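Local coordinates for cyclic di-GMP receptor atypical PilZ domain-containing protein (Xanthomonas campestris pv. campestris, PDB 3PH1), which self-assembles into a tetramer through a helical bundle and probably acts as a receptor for cyclic di-GMP, as an atypical member of the PilZ family, at the interface of chains A and B. Residues are numbered along the deposited sequence; one frame, centred on the assembly and turned at random. Chains: chain A/B, Putative uncharacterized protein.

Contact 1: the interface of chains A and B. Residues chain A 83, 87; chain B 48, 51-52, 55, 85, 135.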
ATOM      1  N   LEU A  83       4.604   9.373  -4.272  1.00 25.12           N
ATOM      2  CA  LEU A  83       3.164   9.499  -4.100  1.00 24.84           C
ATOM      3  C   LEU A  83       2.583   8.317  -3.319  1.00 23.66           C
ATOM      4  O   LEU A  83       1.841   8.507  -2.370  1.00 22.47           O
ATOM      5  CB  LEU A  83       2.495   9.614  -5.473  1.00 23.00           C
ATOM      6  CG  LEU A  83       2.870  10.901  -6.220  1.00 25.57           C
ATOM      7  CD1 LEU A  83       2.305  10.882  -7.644  1.00 27.31           C
ATOM      8  CD2 LEU A  83       2.341  12.102  -5.440  1.00 25.48           C
ATOM      9  N   LEU A  87       0.655   8.565   0.258  1.00 27.68           N
ATOM     10  CA  LEU A  87      -0.723   8.088   0.388  1.00 28.95           C
ATOM     11  C   LEU A  87      -0.878   6.973   1.422  1.00 29.24           C
ATOM     12  O   LEU A  87      -1.733   7.053   2.298  1.00 27.68           O
ATOM     13  CB  LEU A  87      -1.244   7.631  -0.979  1.00 30.80           C
ATOM     14  CG  LEU A  87      -1.605   8.798  -1.912  1.00 31.13           C
ATOM     15  CD1 LEU A  87      -1.697   8.324  -3.344  1.00 30.30           C
ATOM     16  CD2 LEU A  87      -2.917   9.425  -1.453  1.00 29.99           C
TER
ATOM     17  N   LEU B  48       5.874  16.324  -2.578  1.00 29.14           N
ATOM     18  CA  LEU B  48       4.521  16.188  -3.097  1.00 29.59           C
ATOM     19  C   LEU B  48       4.304  17.001  -4.373  1.00 31.70           C
ATOM     20  O   LEU B  48       3.777  16.490  -5.367  1.00 30.56           O
ATOM     21  CB  LEU B  48       3.500  16.610  -2.035  1.00 29.43           C
ATOM     22  CG  LEU B  48       2.047  16.687  -2.520  1.00 31.60           C
ATOM     23  CD1 LEU B  48       1.624  15.342  -3.103  1.00 31.01           C
ATOM     24  CD2 LEU B  48       1.142  17.099  -1.377  1.00 29.71           C
ATOM     25  N   SER B  51       6.525  15.757  -7.395  1.00 36.47           N
ATOM     26  CA  SER B  51       6.065  14.459  -7.856  1.00 38.49           C
ATOM     27  C   SER B  51       4.790  14.550  -8.680  1.00 39.56           C
ATOM     28  O   SER B  51       4.647  13.851  -9.688  1.00 39.52           O
ATOM     29  CB  SER B  51       5.880  13.518  -6.670  1.00 37.24           C
ATOM     30  OG  SER B  51       7.144  13.077  -6.227  1.00 38.48           O
ATOM     31  N   LEU B  52       3.864  15.403  -8.254  1.00 40.85           N
ATOM     32  CA  LEU B  52       2.631  15.590  -9.000  1.00 42.94           C
ATOM     33  C   LEU B  52       3.001  16.087 -10.389  1.00 43.82           C
ATOM     34  O   LEU B  52       2.436  15.664 -11.393  1.00 43.99           O
ATOM     35  CB  LEU B  52       1.745  16.627  -8.318  1.00 44.91           C
ATOM     36  CG  LEU B  52       0.692  16.101  -7.347  1.00 46.78           C
ATOM     37  CD1 LEU B  52       1.337  15.202  -6.317  1.00 48.82           C
ATOM     38  CD2 LEU B  52       0.008  17.267  -6.675  1.00 48.30           C
ATOM     39  N   VAL B  55       4.868  13.434 -12.909  1.00 56.01           N
ATOM     40  CA  VAL B  55       3.997  12.449 -13.539  1.00 58.32           C
ATOM     41  C   VAL B  55       3.085  13.193 -14.512  1.00 59.96           C
ATOM     42  O   VAL B  55       1.895  12.904 -14.620  1.00 60.84           O
ATOM     43  CB  VAL B  55       3.143  11.676 -12.487  1.00 57.65           C
ATOM     44  CG1 VAL B  55       4.044  11.121 -11.395  1.00 57.06           C
ATOM     45  CG2 VAL B  55       2.096  12.573 -11.886  1.00 58.20           C
ATOM     46  N   LEU B  85      -0.783   2.810  -7.058  1.00 26.29           N
ATOM     47  CA  LEU B  85      -1.154   4.192  -6.821  1.00 27.94           C
ATOM     48  C   LEU B  85      -2.666   4.340  -6.936  1.00 29.58           C
ATOM     49  O   LEU B  85      -3.303   4.971  -6.093  1.00 28.62           O
ATOM     50  CB  LEU B  85      -0.448   5.089  -7.837  1.00 26.86           C
ATOM     51  CG  LEU B  85      -0.524   6.606  -7.717  1.00 29.05           C
ATOM     52  CD1 LEU B  85      -0.278   7.064  -6.297  1.00 31.60           C
ATOM     53  CD2 LEU B  85       0.530   7.181  -8.632  1.00 30.29           C
ATOM     54  N   LEU B 135      -5.633  12.549  -7.254  1.00 61.92           N
ATOM     55  CA  LEU B 135      -4.798  12.099  -6.149  1.00 58.25           C
ATOM     56  C   LEU B 135      -5.284  12.826  -4.897  1.00 55.04           C
ATOM     57  O   LEU B 135      -5.314  14.055  -4.852  1.00 55.16           O
ATOM     58  CB  LEU B 135      -3.332  12.439  -6.441  1.00 58.79           C
ATOM     59  CG  LEU B 135      -2.239  11.666  -5.699  1.00 58.88           C
ATOM     60  CD1 LEU B 135      -2.356  10.185  -6.006  1.00 57.88           C
ATOM     61  CD2 LEU B 135      -0.878  12.193  -6.128  1.00 57.90           C
TER
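A:Leu83 and B:Leu135 meet methyl to methyl, with CD2 of A:Leu83 3.3 Å from CD2 of B:Leu135. This is tighter than normal van der Waals spacing. The two side chains lie at a slant to one another, and CD1 of A:Leu83 also touches the same methyl of B:Leu135. CD2 of A:Leu83 is shared with a second leucine: CD1 of B:Leu52 is 3.4 Å from it, on a side chain set roughly perpendicular. B:Ser51 adds its CB and B:Leu48 its CD1 around the same branch. At the far end, CD1 of A:Leu83 faces CG1 of B:Val55 tip to tip, at 4.1 Å. A:Leu87 sits one turn further along helix 72-95 of chain A. Its CD1 touches two methyls on the same side of it, CD1 of B:Leu135 at 3.3 Å and CD1 of B:Leu85 at 3.5 Å. B:Leu135 forks between the chain A leucines: CD1 goes to A:Leu87 and CD2 to A:Leu83. With chi1 at -159° its CG points away from its own backbone N, which aims the fork at the chain A helix. Side chains from helix 42-54, helix 72-93 and two loop positions of chain B thus surround A:Leu83, a packing that probably helps hold the tetramer together.

Contact 2: the interface of chains A and B. Residues chain A 73, 77, 80; chain B 74, 77-78, 81-82.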
ATOM      1  N   LEU A  73      11.589   7.878 -18.031  1.00 72.75           N
ATOM      2  CA  LEU A  73      10.559   6.986 -17.496  1.00 68.45           C
ATOM      3  C   LEU A  73      10.863   6.640 -16.043  1.00 65.32           C
ATOM      4  O   LEU A  73       9.966   6.554 -15.204  1.00 63.33           O
ATOM      5  CB  LEU A  73      10.485   5.693 -18.310  1.00 69.05           C
ATOM      6  CG  LEU A  73       9.489   4.654 -17.777  1.00 69.42           C
ATOM      7  CD1 LEU A  73       8.076   5.183 -17.957  1.00 68.88           C
ATOM      8  CD2 LEU A  73       9.655   3.328 -18.504  1.00 69.19           C
ATOM      9  N   MET A  77       8.782   7.109 -12.524  1.00 41.35           N
ATOM     10  CA  MET A  77       8.387   5.973 -11.678  1.00 38.73           C
ATOM     11  C   MET A  77       8.746   6.337 -10.237  1.00 37.01           C
ATOM     12  O   MET A  77       7.986   6.049  -9.307  1.00 37.98           O
ATOM     13  CB  MET A  77       9.130   4.685 -12.079  1.00 36.52           C
ATOM     14  CG  MET A  77       8.669   4.051 -13.399  1.00 38.13           C
ATOM     15  SD  MET A  77       9.778   2.769 -14.048  1.00 28.58           S
ATOM     16  CE  MET A  77       9.153   1.397 -13.252  1.00 35.49           C
ATOM     17  N   LYS A  80       6.101   8.429  -8.730  1.00 29.92           N
ATOM     18  CA  LYS A  80       4.949   7.618  -8.334  1.00 30.53           C
ATOM     19  C   LYS A  80       5.212   6.943  -6.987  1.00 29.05           C
ATOM     20  O   LYS A  80       4.293   6.771  -6.180  1.00 29.92           O
ATOM     21  CB  LYS A  80       4.648   6.555  -9.400  1.00 30.32           C
ATOM     22  CG  LYS A  80       4.203   7.125 -10.736  1.00 29.33           C
ATOM     23  CD  LYS A  80       4.045   6.037 -11.776  1.00 28.50           C
ATOM     24  CE  LYS A  80       3.758   6.659 -13.149  1.00 30.62           C
ATOM     25  NZ  LYS A  80       3.893   5.739 -14.302  1.00 30.68           N
TER
ATOM     26  N   VAL B  74      10.828  -3.351 -16.903  1.00 53.02           N
ATOM     27  CA  VAL B  74      10.655  -2.002 -16.375  1.00 50.53           C
ATOM     28  C   VAL B  74       9.303  -1.437 -16.768  1.00 49.51           C
ATOM     29  O   VAL B  74       8.675  -0.715 -15.995  1.00 49.22           O
ATOM     30  CB  VAL B  74      11.739  -1.057 -16.880  1.00 51.36           C
ATOM     31  CG1 VAL B  74      11.478   0.349 -16.358  1.00 51.02           C
ATOM     32  CG2 VAL B  74      13.099  -1.551 -16.418  1.00 51.07           C
ATOM     33  N   MET B  77       6.935  -2.856 -14.528  1.00 33.78           N
ATOM     34  CA  MET B  77       7.115  -2.375 -13.167  1.00 31.04           C
ATOM     35  C   MET B  77       6.254  -1.120 -13.064  1.00 28.17           C
ATOM     36  O   MET B  77       5.553  -0.926 -12.080  1.00 25.40           O
ATOM     37  CB  MET B  77       8.593  -2.065 -12.879  1.00 28.73           C
ATOM     38  CG  MET B  77       9.402  -3.320 -12.477  1.00 31.12           C
ATOM     39  SD  MET B  77      11.194  -3.108 -12.312  1.00 24.74           S
ATOM     40  CE  MET B  77      11.271  -1.902 -10.912  1.00 23.62           C
ATOM     41  N   ASP B  78       6.285  -0.307 -14.120  1.00 27.59           N
ATOM     42  CA  ASP B  78       5.517   0.943 -14.184  1.00 28.58           C
ATOM     43  C   ASP B  78       4.004   0.672 -14.172  1.00 28.01           C
ATOM     44  O   ASP B  78       3.238   1.425 -13.576  1.00 27.44           O
ATOM     45  CB  ASP B  78       5.920   1.728 -15.438  1.00 31.65           C
ATOM     46  CG  ASP B  78       5.483   3.190 -15.391  1.00 36.92           C
ATOM     47  OD1 ASP B  78       5.723   3.870 -14.366  1.00 36.11           O
ATOM     48  OD2 ASP B  78       4.909   3.665 -16.391  1.00 37.81           O
ATOM     49  N   LEU B  81       3.174  -0.092 -10.678  1.00 24.08           N
ATOM     50  CA  LEU B  81       3.152   1.148  -9.906  1.00 24.93           C
ATOM     51  C   LEU B  81       1.813   1.864 -10.117  1.00 26.43           C
ATOM     52  O   LEU B  81       1.171   2.291  -9.151  1.00 25.80           O
ATOM     53  CB  LEU B  81       4.307   2.065 -10.324  1.00 24.03           C
ATOM     54  CG  LEU B  81       5.723   1.769  -9.799  1.00 25.35           C
ATOM     55  CD1 LEU B  81       6.714   2.728 -10.449  1.00 25.55           C
ATOM     56  CD2 LEU B  81       5.773   1.916  -8.288  1.00 21.69           C
ATOM     57  N   ASP B  82       1.378   1.985 -11.372  1.00 26.66           N
ATOM     58  CA  ASP B  82       0.104   2.645 -11.643  1.00 27.98           C
ATOM     59  C   ASP B  82      -1.033   1.968 -10.893  1.00 27.08           C
ATOM     60  O   ASP B  82      -1.877   2.640 -10.319  1.00 28.35           O
ATOM     61  CB  ASP B  82      -0.220   2.661 -13.143  1.00 30.32           C
ATOM     62  CG  ASP B  82       0.709   3.566 -13.934  1.00 34.35           C
ATOM     63  OD1 ASP B  82       1.166   4.599 -13.387  1.00 36.08           O
ATOM     64  OD2 ASP B  82       0.971   3.255 -15.111  1.00 35.62           O
TER
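A:Lys80 and B:Asp78 cross at about a right angle, and the ammonium NZ of A:Lys80 meets the carboxylate OD1 of B:Asp78 at 2.6 Å in a salt bridge. The site is a contact between helix 72-95 of chain A and helix 72-93 of chain B, part of the bundle through which the protein assembles. The lysine approaches OD1 on its syn side, 26° out of the carboxylate plane. NZ of A:Lys80 also lies 3.1 Å from OD2 of B:Asp78, close enough for a hydrogen bond. B:Asp82 comes in at a slant one turn along, and its OD1 accepts a hydrogen bond from NZ of A:Lys80 at 3.1 Å, again on the syn side. The lysine chain is extended beyond CG, which carries NZ to both aspartates. Two acidic groups near one ammonium would probably favour its charged form. Beside this charged cluster, A:Met77 runs roughly perpendicular to B:Leu81, with its CB 3.5 Å from CD1 of B:Leu81. Its chain then bends at chi3 (88°), turning the terminal methyl toward the chain B helix. SD lies beside CG1 of B:Val74. The methyl CE of A:Met77 comes down onto the helix backbone, 3.4 Å from the amide N of B:Asp78.

Contact 3: the interface of chains A and B. Residues chain A 87, 90-91, 94; chain B 92, 96, 136-137.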
ATOM      1  N   LEU A  87       0.655   8.565   0.258  1.00 27.68           N
ATOM      2  CA  LEU A  87      -0.723   8.088   0.388  1.00 28.95           C
ATOM      3  C   LEU A  87      -0.878   6.973   1.422  1.00 29.24           C
ATOM      4  O   LEU A  87      -1.733   7.053   2.298  1.00 27.68           O
ATOM      5  CB  LEU A  87      -1.244   7.631  -0.979  1.00 30.80           C
ATOM      6  CG  LEU A  87      -1.605   8.798  -1.912  1.00 31.13           C
ATOM      7  CD1 LEU A  87      -1.697   8.324  -3.344  1.00 30.30           C
ATOM      8  CD2 LEU A  87      -2.917   9.425  -1.453  1.00 29.99           C
ATOM      9  N   ARG A  90      -0.605   8.349   4.786  1.00 31.83           N
ATOM     10  CA  ARG A  90      -1.829   9.034   5.188  1.00 33.15           C
ATOM     11  C   ARG A  90      -2.881   8.033   5.674  1.00 33.97           C
ATOM     12  O   ARG A  90      -3.545   8.272   6.681  1.00 33.13           O
ATOM     13  CB  ARG A  90      -2.389   9.844   4.015  1.00 31.96           C
ATOM     14  CG  ARG A  90      -3.618  10.676   4.354  1.00 33.02           C
ATOM     15  CD  ARG A  90      -4.006  11.563   3.182  1.00 34.24           C
ATOM     16  NE  ARG A  90      -2.924  12.482   2.835  1.00 34.95           N
ATOM     17  CZ  ARG A  90      -2.572  13.538   3.565  1.00 36.96           C
ATOM     18  NH1 ARG A  90      -1.568  14.313   3.173  1.00 36.67           N
ATOM     19  NH2 ARG A  90      -3.232  13.831   4.678  1.00 33.84           N
ATOM     20  N   LEU A  91      -3.014   6.914   4.954  1.00 34.26           N
ATOM     21  CA  LEU A  91      -3.984   5.868   5.293  1.00 35.05           C
ATOM     22  C   LEU A  91      -3.667   5.277   6.659  1.00 34.37           C
ATOM     23  O   LEU A  91      -4.561   5.081   7.485  1.00 35.60           O
ATOM     24  CB  LEU A  91      -3.952   4.759   4.238  1.00 38.37           C
ATOM     25  CG  LEU A  91      -5.247   3.990   3.957  1.00 42.15           C
ATOM     26  CD1 LEU A  91      -4.985   2.944   2.879  1.00 42.86           C
ATOM     27  CD2 LEU A  91      -5.757   3.333   5.226  1.00 43.39           C
ATOM     28  N   GLN A  94      -4.895   7.384   9.462  1.00 41.93           N
ATOM     29  CA  GLN A  94      -6.336   7.422   9.647  1.00 42.81           C
ATOM     30  C   GLN A  94      -6.817   6.489  10.767  1.00 45.12           C
ATOM     31  O   GLN A  94      -7.865   6.734  11.364  1.00 47.10           O
ATOM     32  CB  GLN A  94      -7.038   7.069   8.336  1.00 41.35           C
ATOM     33  CG  GLN A  94      -6.879   8.125   7.236  1.00 41.94           C
ATOM     34  CD  GLN A  94      -7.713   7.830   5.984  1.00 42.07           C
ATOM     35  OE1 GLN A  94      -7.649   8.575   4.992  1.00 43.76           O
ATOM     36  NE2 GLN A  94      -8.493   6.751   6.019  1.00 39.62           N
TER
ATOM     37  N   VAL B  92      -7.785   5.990   0.296  1.00 45.45           N
ATOM     38  CA  VAL B  92      -7.674   7.208   1.086  1.00 48.36           C
ATOM     39  C   VAL B  92      -8.919   8.064   0.846  1.00 50.37           C
ATOM     40  O   VAL B  92      -9.659   8.379   1.775  1.00 50.44           O
ATOM     41  CB  VAL B  92      -6.406   8.015   0.692  1.00 48.07           C
ATOM     42  CG1 VAL B  92      -6.363   9.326   1.452  1.00 48.16           C
ATOM     43  CG2 VAL B  92      -5.150   7.197   0.994  1.00 46.94           C
ATOM     44  N   ASP B  96     -11.274   9.369   3.974  1.00 58.77           N
ATOM     45  CA  ASP B  96     -10.828  10.645   4.540  1.00 58.14           C
ATOM     46  C   ASP B  96     -11.977  11.586   4.887  1.00 57.69           C
ATOM     47  O   ASP B  96     -13.104  11.439   4.404  1.00 58.79           O
ATOM     48  CB  ASP B  96      -9.857  11.349   3.582  1.00 57.06           C
ATOM     49  CG  ASP B  96     -10.435  11.523   2.186  1.00 57.38           C
ATOM     50  OD1 ASP B  96      -9.706  12.049   1.291  1.00 57.76           O
ATOM     51  OD2 ASP B  96     -11.618  11.150   1.972  1.00 55.03           O
ATOM     52  N   PRO B 136      -5.684  12.072  -3.866  1.00 51.32           N
ATOM     53  CA  PRO B 136      -6.175  12.671  -2.623  1.00 49.48           C
ATOM     54  C   PRO B 136      -5.119  13.093  -1.594  1.00 46.88           C
ATOM     55  O   PRO B 136      -5.444  13.304  -0.424  1.00 46.72           O
ATOM     56  CB  PRO B 136      -7.104  11.597  -2.083  1.00 48.76           C
ATOM     57  CG  PRO B 136      -6.362  10.341  -2.451  1.00 49.88           C
ATOM     58  CD  PRO B 136      -5.908  10.615  -3.872  1.00 50.83           C
ATOM     59  N   GLU B 137      -3.868  13.217  -2.020  1.00 44.51           N
ATOM     60  CA  GLU B 137      -2.808  13.612  -1.098  1.00 43.63           C
ATOM     61  C   GLU B 137      -2.911  15.104  -0.799  1.00 43.30           C
ATOM     62  O   GLU B 137      -3.062  15.915  -1.714  1.00 44.27           O
ATOM     63  CB  GLU B 137      -1.433  13.291  -1.688  1.00 42.73           C
ATOM     64  CG  GLU B 137      -0.272  13.663  -0.771  1.00 41.28           C
ATOM     65  CD  GLU B 137      -0.289  12.911   0.543  1.00 40.99           C
ATOM     66  OE1 GLU B 137       0.405  13.358   1.485  1.00 40.16           O
ATOM     67  OE2 GLU B 137      -0.984  11.870   0.633  1.00 38.93           O
TER
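A:Arg90, on helix 72-95 of the bundle through which this atypical PilZ protein self-assembles, pairs with B:Glu137 in a loop of chain B. The polar link is a two-pronged salt bridge. The guanidinium grips the carboxylate side-on, using NE and NH1, one for each oxygen. NH1 of A:Arg90 donates to OE1 of B:Glu137 at 2.8 Å, and NE donates to OE2 at 3.0 Å. The NE bond is the straighter of the two, at 165° at the hydrogen, and OE2 lies nearly in the guanidinium plane. The NH1 bond is more tilted. Both nitrogens come to their oxygens from above the carboxylate plane, and the two flat groups are turned 50° against each other. The arginine chain bends at chi3 (-60°), which turns NE and NH1 toward the glutamate, whose own chain bends at chi2. Two bonds at separate atoms should limit the rotation of the guanidinium against the carboxylate.

Apolar packing flanks the bridge. CD of A:Arg90 rests 3.7 Å from CG1 of B:Val92, with the side chains close to perpendicular. The other valine methyl, CG2 of B:Val92, packs 4.0 Å from CD2 of A:Leu87. That CD2 of A:Leu87 also meets the ring carbon CG of B:Pro136, at 3.7 Å. A looser contact lies toward the end of helix 72-95. There A:Gln94 and B:Asp96 run side by side in the same direction, and OE1 of A:Gln94 stands 3.8 Å from CB of B:Asp96.

The three contacts follow one another along helix 72-95 of chain A. The C-alpha centre of contact 1 is about 12 Å from those of contact 2 and contact 3. The C-alpha centres of contacts 2 and 3 are about 20 Å apart. A:Leu87 belongs to both contact 1 and contact 3. Helix 72-93 of chain B contributes to all three, and similar residue numbers meet, so the two helices run parallel. Loop residues 135 to 137 of chain B tie contact 1 to contact 3. A leucine core between a helix-to-helix and a helix-to-loop charged link probably helps align the chains. The whole interface is not an exact two-fold.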